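Local coordinates for protein OLD nuclease (Thermus scotoductus, PDB 6P74) that degrades linear and supercoiled double-stranded DNA exonucleolytically from 5' to 3' with divalent metal ions, nicks circular DNA, and has DNA-stimulated ATPase activity, at residues A[360-363]-A[364-367]; A[448-451]-A[452-456]; A[485-488]-A[489-492]; A[493-496]-A[497-500]. All coordinates share one frame; numbering follows the deposited sequence.

Overall arrangement
The four contacts follow one another along the chain, from the ATPase part into the Toprim nuclease domain. Contact 1 is a 3-10 turn ahead of strand 372-376, with the R364 side chain about 9 Å from that of E377, an inferred metal ligand. Contact 2 lies on helix 443-467, its centre 30 Å from that of contact 1. Contact 3, the loop holding R487, has its nearest atoms about 11 Å from contact 2. It runs directly into contact 4, helix 493-501; their centres are 10 Å apart. The R487 side chain is about 3 Å from that of E480, which binds the samarium ion with D431; the I496 side chain is about 10 Å from the ion.

Contact 1 (A[360-363]-A[364-367]); sequences FDTA and RNEV
R364 runs back along D361, and D361 CB sits over one face of its guanidinium, 3.5 Å from the plane and over its centre. The arginine chain is extended from CG to NE, with CG beside the backbone N (chi1 -61°), and its CB and CG pass the carbonyl oxygen of D361 on the way. That oxygen also accepts the R364 backbone N-H at 2.9 Å. The carboxylate turns elsewhere. D361 OD1 takes the backbone N-H of A363 at 3.0 Å, met from above the carboxylate plane, which makes an Asx turn at the start of the 3-10 segment. A363 O receives E366 N at 3.2 Å and T362 O receives N365 N at 2.8 Å: each bond spans three residues, as 3-10 geometry requires. Beyond these segments, R364 NE bonds to D405 O and NH1 to R359 O, fastening this end of the ATPase region to strand 401-405 of the Toprim sheet; N365 is held by P312 O and V317 N. D361 OD2 remains 4.4 Å from R364 NE and well out of the guanidinium plane. The opposite charges probably attract without pairing directly; a water 2.6 Å from D361 OD2 joins them through a weak bond to R364 NH2, and the carboxylate is held by this water and the A363 N-H, with no salt bridge to the arginine.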
# COMPACT_ATOMS: atom_id res chain seq x y z
N PHE A 360 -12.46 -36.83 -9.21
CA PHE A 360 -11.84 -35.61 -8.72
C PHE A 360 -12.56 -35.08 -7.49
O PHE A 360 -13.79 -35.22 -7.34
CB PHE A 360 -11.85 -34.52 -9.79
CG PHE A 360 -11.16 -34.90 -11.05
CD1 PHE A 360 -9.80 -35.15 -11.06
CD2 PHE A 360 -11.87 -34.98 -12.24
CE1 PHE A 360 -9.16 -35.49 -12.22
CE2 PHE A 360 -11.23 -35.32 -13.42
CZ PHE A 360 -9.87 -35.57 -13.41
N ASP A 361 -11.79 -34.42 -6.63
CA ASP A 361 -12.29 -33.96 -5.33
C ASP A 361 -11.56 -32.67 -4.97
O ASP A 361 -10.37 -32.69 -4.65
CB ASP A 361 -12.11 -35.03 -4.25
CG ASP A 361 -12.65 -34.58 -2.89
OD1 ASP A 361 -13.21 -33.46 -2.79
OD2 ASP A 361 -12.51 -35.36 -1.90
N THR A 362 -12.29 -31.57 -5.00
CA THR A 362 -11.73 -30.26 -4.69
C THR A 362 -11.05 -30.23 -3.34
O THR A 362 -10.06 -29.50 -3.16
CB THR A 362 -12.85 -29.22 -4.74
OG1 THR A 362 -13.03 -28.85 -6.11
CG2 THR A 362 -12.50 -28.00 -3.91
N ALA A 363 -11.56 -30.99 -2.36
CA ALA A 363 -10.96 -30.98 -1.03
C ALA A 363 -9.49 -31.31 -1.08
O ALA A 363 -8.72 -30.84 -0.23
CB ALA A 363 -11.68 -31.95 -0.09
N ARG A 364 -9.06 -32.09 -2.08
CA ARG A 364 -7.65 -32.44 -2.18
C ARG A 364 -6.76 -31.24 -2.43
O ARG A 364 -5.55 -31.31 -2.17
CB ARG A 364 -7.42 -33.47 -3.28
CG ARG A 364 -8.14 -34.75 -3.06
CD ARG A 364 -8.04 -35.63 -4.27
NE ARG A 364 -8.95 -36.76 -4.09
CZ ARG A 364 -9.61 -37.35 -5.08
NH1 ARG A 364 -9.47 -36.94 -6.34
NH2 ARG A 364 -10.43 -38.35 -4.79
N ASN A 365 -7.32 -30.13 -2.93
CA ASN A 365 -6.47 -28.97 -3.21
C ASN A 365 -5.92 -28.33 -1.93
O ASN A 365 -4.93 -27.60 -1.99
CB ASN A 365 -7.24 -27.92 -4.03
CG ASN A 365 -7.74 -28.48 -5.36
OD1 ASN A 365 -7.13 -29.36 -5.96
ND2 ASN A 365 -8.87 -27.95 -5.82
N GLU A 366 -6.55 -28.59 -0.77
CA GLU A 366 -6.02 -28.14 0.51
C GLU A 366 -4.54 -28.46 0.68
O GLU A 366 -3.82 -27.77 1.42
CB GLU A 366 -6.81 -28.79 1.65
CG GLU A 366 -8.27 -28.41 1.70
CD GLU A 366 -8.48 -26.97 2.10
OE1 GLU A 366 -7.52 -26.33 2.61
OE2 GLU A 366 -9.62 -26.47 1.92
N VAL A 367 -4.06 -29.52 0.02
CA VAL A 367 -2.63 -29.83 0.11
C VAL A 367 -1.80 -28.61 -0.22
O VAL A 367 -0.69 -28.46 0.30
CB VAL A 367 -2.27 -31.00 -0.81
CG1 VAL A 367 -1.01 -31.64 -0.35
CG2 VAL A 367 -3.35 -32.03 -0.78
O HOH W 1 -11.78 -37.83 -2.37

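Contact 2 (A[448-451]-A[452-456]); sequences KQEQ and ENKAE
E452 sets CG beside its own backbone N (chi1 -78°) and then runs extended, which carries its carboxylate back past the carbonyl of K448 one turn earlier. K454 starts with a similar first torsion but bends at chi2 (-33°) and again at chi4, folding its amine back toward E450. Both are i to i+4 relations on one alpha-helix, the long helix 443-467 of the Toprim domain. Its backbone bonds are regular here: K448 O accepts E452 N at 2.8 Å, Q449 O accepts N453 N at 2.8 Å, and Q451 O accepts A455 N at 2.9 Å. Along the E452 side the touching is mostly methylene against carbonyl, with E452 CG 3.4 Å from K448 O. The charges of K448 and E452 do not meet, since the lysine chain leads away and its NZ pairs with E444. N453 is the buried member of the group. Its CG lies 3.3 Å from Q449 O, but the amide is directed to the loop of V434 to I437, where ND2 donates to W435 O and the side chain packs on V434 and I437. This anchors the helix to the loop following D433, an inferred metal ligand whose side chain is about 7 Å from that of N453. On the exposed side the carboxylate of E450 is not reached by the lysine: K454 NZ makes a weak bond to the carbonyl oxygen E450 O at 3.4 Å, the same atom that takes K454 N at 3.0 Å.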
# COMPACT_ATOMS: atom_id res chain seq x y z
N LYS A 448 -6.65 -64.96 -10.95
CA LYS A 448 -6.97 -63.55 -10.75
C LYS A 448 -6.34 -62.99 -9.48
O LYS A 448 -5.88 -61.85 -9.47
CB LYS A 448 -8.48 -63.34 -10.74
CG LYS A 448 -9.00 -63.16 -12.15
CD LYS A 448 -10.51 -63.02 -12.20
CE LYS A 448 -10.94 -62.93 -13.65
NZ LYS A 448 -12.41 -62.94 -13.78
N GLN A 449 -6.32 -63.78 -8.39
CA GLN A 449 -5.60 -63.35 -7.20
C GLN A 449 -4.13 -63.08 -7.50
O GLN A 449 -3.58 -62.04 -7.11
CB GLN A 449 -5.74 -64.39 -6.10
CG GLN A 449 -6.98 -64.24 -5.27
CD GLN A 449 -6.93 -65.12 -4.02
OE1 GLN A 449 -6.40 -64.71 -2.98
NE2 GLN A 449 -7.45 -66.35 -4.13
N GLU A 450 -3.46 -64.01 -8.19
CA GLU A 450 -2.07 -63.77 -8.56
C GLU A 450 -1.93 -62.46 -9.33
O GLU A 450 -1.07 -61.63 -9.03
CB GLU A 450 -1.54 -64.91 -9.40
CG GLU A 450 -0.68 -65.86 -8.67
CD GLU A 450 -0.49 -67.10 -9.48
OE1 GLU A 450 0.52 -67.17 -10.21
OE2 GLU A 450 -1.38 -67.97 -9.42
N GLN A 451 -2.78 -62.28 -10.35
CA GLN A 451 -2.65 -61.09 -11.18
C GLN A 451 -2.95 -59.83 -10.38
O GLN A 451 -2.26 -58.82 -10.54
CB GLN A 451 -3.56 -61.21 -12.39
CG GLN A 451 -3.04 -62.13 -13.44
CD GLN A 451 -4.13 -62.59 -14.40
OE1 GLN A 451 -5.32 -62.29 -14.20
NE2 GLN A 451 -3.74 -63.35 -15.43
N GLU A 452 -3.94 -59.88 -9.50
CA GLU A 452 -4.22 -58.72 -8.66
C GLU A 452 -3.05 -58.42 -7.71
O GLU A 452 -2.69 -57.26 -7.52
CB GLU A 452 -5.51 -58.94 -7.87
CG GLU A 452 -6.74 -58.70 -8.72
CD GLU A 452 -7.99 -59.35 -8.15
OE1 GLU A 452 -8.92 -59.61 -8.95
OE2 GLU A 452 -8.03 -59.62 -6.92
N ASN A 453 -2.45 -59.45 -7.10
CA ASN A 453 -1.28 -59.22 -6.26
C ASN A 453 -0.17 -58.52 -7.03
O ASN A 453 0.41 -57.54 -6.54
CB ASN A 453 -0.78 -60.54 -5.66
CG ASN A 453 -1.69 -61.04 -4.56
OD1 ASN A 453 -2.55 -60.31 -4.09
ND2 ASN A 453 -1.49 -62.27 -4.13
N LYS A 454 0.13 -58.98 -8.25
CA LYS A 454 1.18 -58.32 -9.02
C LYS A 454 0.80 -56.88 -9.37
O LYS A 454 1.63 -55.97 -9.28
CB LYS A 454 1.52 -59.12 -10.29
CG LYS A 454 2.13 -60.49 -10.03
CD LYS A 454 3.00 -60.53 -8.77
CE LYS A 454 3.13 -61.96 -8.18
NZ LYS A 454 1.84 -62.54 -7.62
N ALA A 455 -0.45 -56.66 -9.78
CA ALA A 455 -0.89 -55.29 -10.06
C ALA A 455 -0.69 -54.39 -8.84
O ALA A 455 -0.12 -53.29 -8.94
CB ALA A 455 -2.35 -55.29 -10.51
N GLU A 456 -1.18 -54.84 -7.67
CA GLU A 456 -1.00 -54.07 -6.45
C GLU A 456 0.47 -53.83 -6.14
O GLU A 456 0.85 -52.73 -5.74
CB GLU A 456 -1.68 -54.77 -5.28
CG GLU A 456 -3.22 -54.68 -5.31
CD GLU A 456 -3.78 -53.26 -5.45
OE1 GLU A 456 -3.41 -52.36 -4.66
OE2 GLU A 456 -4.62 -53.04 -6.36

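Contact 3 (A[485-488]-A[489-492]); sequences IGRN and ASDK
R487 and S490 meet across a tight turn of the loop between helices 479-483 and 493-501. From CB the arginine chain first leads away: CG is anti to the backbone N (chi1 -169°), beside the carbonyl carbon. Bends at chi2 (75°) and chi3 (-89°) then swing CD and NE round and bring the guanidinium back to S490. At the tip NH1 comes 3.6 Å from S490 CB and donates a weak bond to S490 OG at 3.3 Å, with the hydroxyl at the guanidinium edge, near its plane. The same NH1 forms a salt bridge with E480, the firmer hold, while NH2 has a long, weak ion pair with a sulfonate oxygen of a bound buffer molecule. The turn itself is closed by another weak bond, S490 N to R487 O at 3.4 Å. I485 packs its CG1 on A489 CB at 4.0 Å and its CD1 against A489 O at 3.6 Å; the same two carbons, CG1 and CD1, also pack on I499 and R495 of helix 493-501. K492 CD lies 3.5 Å from N488 OD1. E480 binds the samarium ion, so the salt bridge to it, probably aided by the weak bond to S490, sets R487 beside the metal site of the Toprim nuclease centre, consistent with its inferred role in stabilising the transition state or protonating the leaving group.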
# COMPACT_ATOMS: atom_id res chain seq x y z
N ILE A 485 -12.08 -54.90 11.10
CA ILE A 485 -13.37 -54.30 10.78
C ILE A 485 -13.91 -54.96 9.52
O ILE A 485 -13.16 -55.29 8.60
CB ILE A 485 -13.19 -52.77 10.62
CG1 ILE A 485 -14.51 -52.02 10.84
CG2 ILE A 485 -12.60 -52.44 9.27
CD1 ILE A 485 -14.28 -50.52 10.98
N GLY A 486 -15.23 -55.17 9.49
CA GLY A 486 -15.84 -55.80 8.34
C GLY A 486 -15.75 -55.00 7.06
O GLY A 486 -15.22 -53.88 7.04
N ARG A 487 -16.26 -55.57 5.97
CA ARG A 487 -16.33 -54.82 4.72
C ARG A 487 -17.46 -53.80 4.77
O ARG A 487 -17.29 -52.64 4.37
CB ARG A 487 -16.51 -55.79 3.54
CG ARG A 487 -16.33 -55.18 2.15
CD ARG A 487 -14.87 -54.90 1.81
NE ARG A 487 -14.44 -53.57 2.23
CZ ARG A 487 -13.41 -52.91 1.69
NH1 ARG A 487 -13.09 -51.70 2.14
NH2 ARG A 487 -12.71 -53.44 0.70
N ASN A 488 -18.63 -54.21 5.28
CA ASN A 488 -19.73 -53.29 5.52
C ASN A 488 -19.27 -52.01 6.19
O ASN A 488 -19.47 -50.90 5.68
CB ASN A 488 -20.80 -53.98 6.38
CG ASN A 488 -21.62 -52.98 7.20
OD1 ASN A 488 -21.21 -52.55 8.28
ND2 ASN A 488 -22.79 -52.61 6.69
N ALA A 489 -18.62 -52.16 7.35
CA ALA A 489 -18.35 -51.06 8.28
C ALA A 489 -17.06 -50.31 7.97
O ALA A 489 -16.74 -49.36 8.69
CB ALA A 489 -18.30 -51.59 9.72
N SER A 490 -16.33 -50.69 6.92
CA SER A 490 -14.99 -50.15 6.69
C SER A 490 -14.95 -48.63 6.69
O SER A 490 -13.90 -48.04 6.98
CB SER A 490 -14.43 -50.69 5.38
OG SER A 490 -13.33 -49.90 4.95
N ASP A 491 -16.07 -47.97 6.37
CA ASP A 491 -16.11 -46.52 6.27
C ASP A 491 -17.04 -45.86 7.28
O ASP A 491 -17.17 -44.63 7.26
CB ASP A 491 -16.49 -46.08 4.85
CG ASP A 491 -17.98 -46.34 4.51
OD1 ASP A 491 -18.72 -46.97 5.32
OD2 ASP A 491 -18.40 -45.90 3.42
N LYS A 492 -17.67 -46.62 8.16
CA LYS A 492 -18.57 -46.05 9.17
C LYS A 492 -17.75 -45.38 10.28
O LYS A 492 -17.06 -46.09 11.03
CB LYS A 492 -19.49 -47.13 9.72
CG LYS A 492 -20.36 -47.83 8.66
CD LYS A 492 -20.87 -49.17 9.19
CE LYS A 492 -22.39 -49.21 9.28
NZ LYS A 492 -22.98 -49.35 7.92

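Contact 4 (A[493-496]-A[497-500]); sequences PYRI and AEIL
R495 and E498 form the charged contact, a salt bridge one turn apart. R495 NH1 is modelled 2.5 Å from E498 OE2, very short, with an N-H to oxygen angle of only 118°, so the exact geometry is less certain than the pairing. The carboxylate oxygen sits at the guanidinium edge, near its plane, yet the two flat groups are turned 73° apart. E498 gets there by placing CG between its backbone N and carbonyl carbon (chi1 58°), which brings that CG to 3.2 Å from Y494 O. A second partner of R495 is apolar: I499 CG1 lies over one guanidinium face, 3.5 Å above the plane and offset toward the rim, and I499 CD1 is 3.6 Å from R495 NE. The side chains cross at about a right angle. These pairs belong to the first turns of the alpha-helix 493-501 in the Toprim domain, opened by P493, whose carbonyl accepts A497 N at 2.8 Å. Backbone bonds of the same i to i+4 kind join Y494 O to E498 N, R495 O to I499 N and I496 O to L500 N. The buried apolar side is carried by I496 and L500, which lie side by side and point the same way, with I496 CG2 touching L500 CD1 at 3.6 Å. Both lean on A384 of helix 379-391, and I499 and L500 also meet L483 of helix 479-483.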
# COMPACT_ATOMS: atom_id res chain seq x y z
N PRO A 493 -17.78 -44.05 10.41
CA PRO A 493 -16.87 -43.40 11.38
C PRO A 493 -17.03 -43.91 12.80
O PRO A 493 -16.01 -44.15 13.46
CB PRO A 493 -17.24 -41.91 11.26
CG PRO A 493 -17.78 -41.77 9.87
CD PRO A 493 -18.51 -43.06 9.60
N TYR A 494 -18.27 -44.09 13.30
CA TYR A 494 -18.46 -44.54 14.68
C TYR A 494 -17.85 -45.91 14.91
O TYR A 494 -17.32 -46.19 15.99
CB TYR A 494 -19.94 -44.54 15.04
CG TYR A 494 -20.51 -43.14 15.20
CD1 TYR A 494 -19.71 -42.07 15.62
CD2 TYR A 494 -21.86 -42.89 14.93
CE1 TYR A 494 -20.24 -40.79 15.76
CE2 TYR A 494 -22.40 -41.61 15.07
CZ TYR A 494 -21.59 -40.57 15.48
OH TYR A 494 -22.14 -39.32 15.61
N ARG A 495 -17.93 -46.80 13.91
CA ARG A 495 -17.29 -48.10 14.03
C ARG A 495 -15.77 -47.98 14.06
O ARG A 495 -15.09 -48.61 14.88
CB ARG A 495 -17.74 -49.01 12.89
CG ARG A 495 -17.29 -50.45 13.05
CD ARG A 495 -17.64 -50.95 14.47
NE ARG A 495 -16.86 -52.12 14.87
CZ ARG A 495 -16.77 -52.57 16.13
NH1 ARG A 495 -17.42 -51.94 17.10
NH2 ARG A 495 -16.04 -53.64 16.41
N ILE A 496 -15.20 -47.17 13.17
CA ILE A 496 -13.76 -46.99 13.17
C ILE A 496 -13.31 -46.39 14.50
O ILE A 496 -12.31 -46.81 15.09
CB ILE A 496 -13.32 -46.11 11.99
CG1 ILE A 496 -13.51 -46.87 10.68
CG2 ILE A 496 -11.86 -45.69 12.17
CD1 ILE A 496 -13.57 -45.99 9.45
N ALA A 497 -14.04 -45.38 14.97
CA ALA A 497 -13.63 -44.69 16.18
C ALA A 497 -13.63 -45.62 17.38
O ALA A 497 -12.70 -45.61 18.19
CB ALA A 497 -14.54 -43.49 16.45
N GLU A 498 -14.67 -46.45 17.53
CA GLU A 498 -14.70 -47.26 18.73
C GLU A 498 -13.64 -48.35 18.70
O GLU A 498 -13.06 -48.68 19.74
CB GLU A 498 -16.10 -47.82 18.99
CG GLU A 498 -16.76 -48.68 17.93
CD GLU A 498 -18.22 -48.97 18.30
OE1 GLU A 498 -18.96 -48.01 18.63
OE2 GLU A 498 -18.63 -50.16 18.29
N ILE A 499 -13.33 -48.90 17.52
CA ILE A 499 -12.18 -49.80 17.45
C ILE A 499 -10.91 -49.07 17.87
O ILE A 499 -10.19 -49.51 18.77
CB ILE A 499 -12.04 -50.40 16.04
CG1 ILE A 499 -13.14 -51.44 15.80
CG2 ILE A 499 -10.68 -51.02 15.87
CD1 ILE A 499 -13.30 -51.83 14.33
N LEU A 500 -10.63 -47.93 17.23
CA LEU A 500 -9.38 -47.22 17.50
C LEU A 500 -9.29 -46.74 18.94
O LEU A 500 -8.19 -46.60 19.48
CB LEU A 500 -9.23 -46.04 16.56
CG LEU A 500 -8.87 -46.47 15.15
CD1 LEU A 500 -8.94 -45.28 14.20
CD2 LEU A 500 -7.49 -47.10 15.19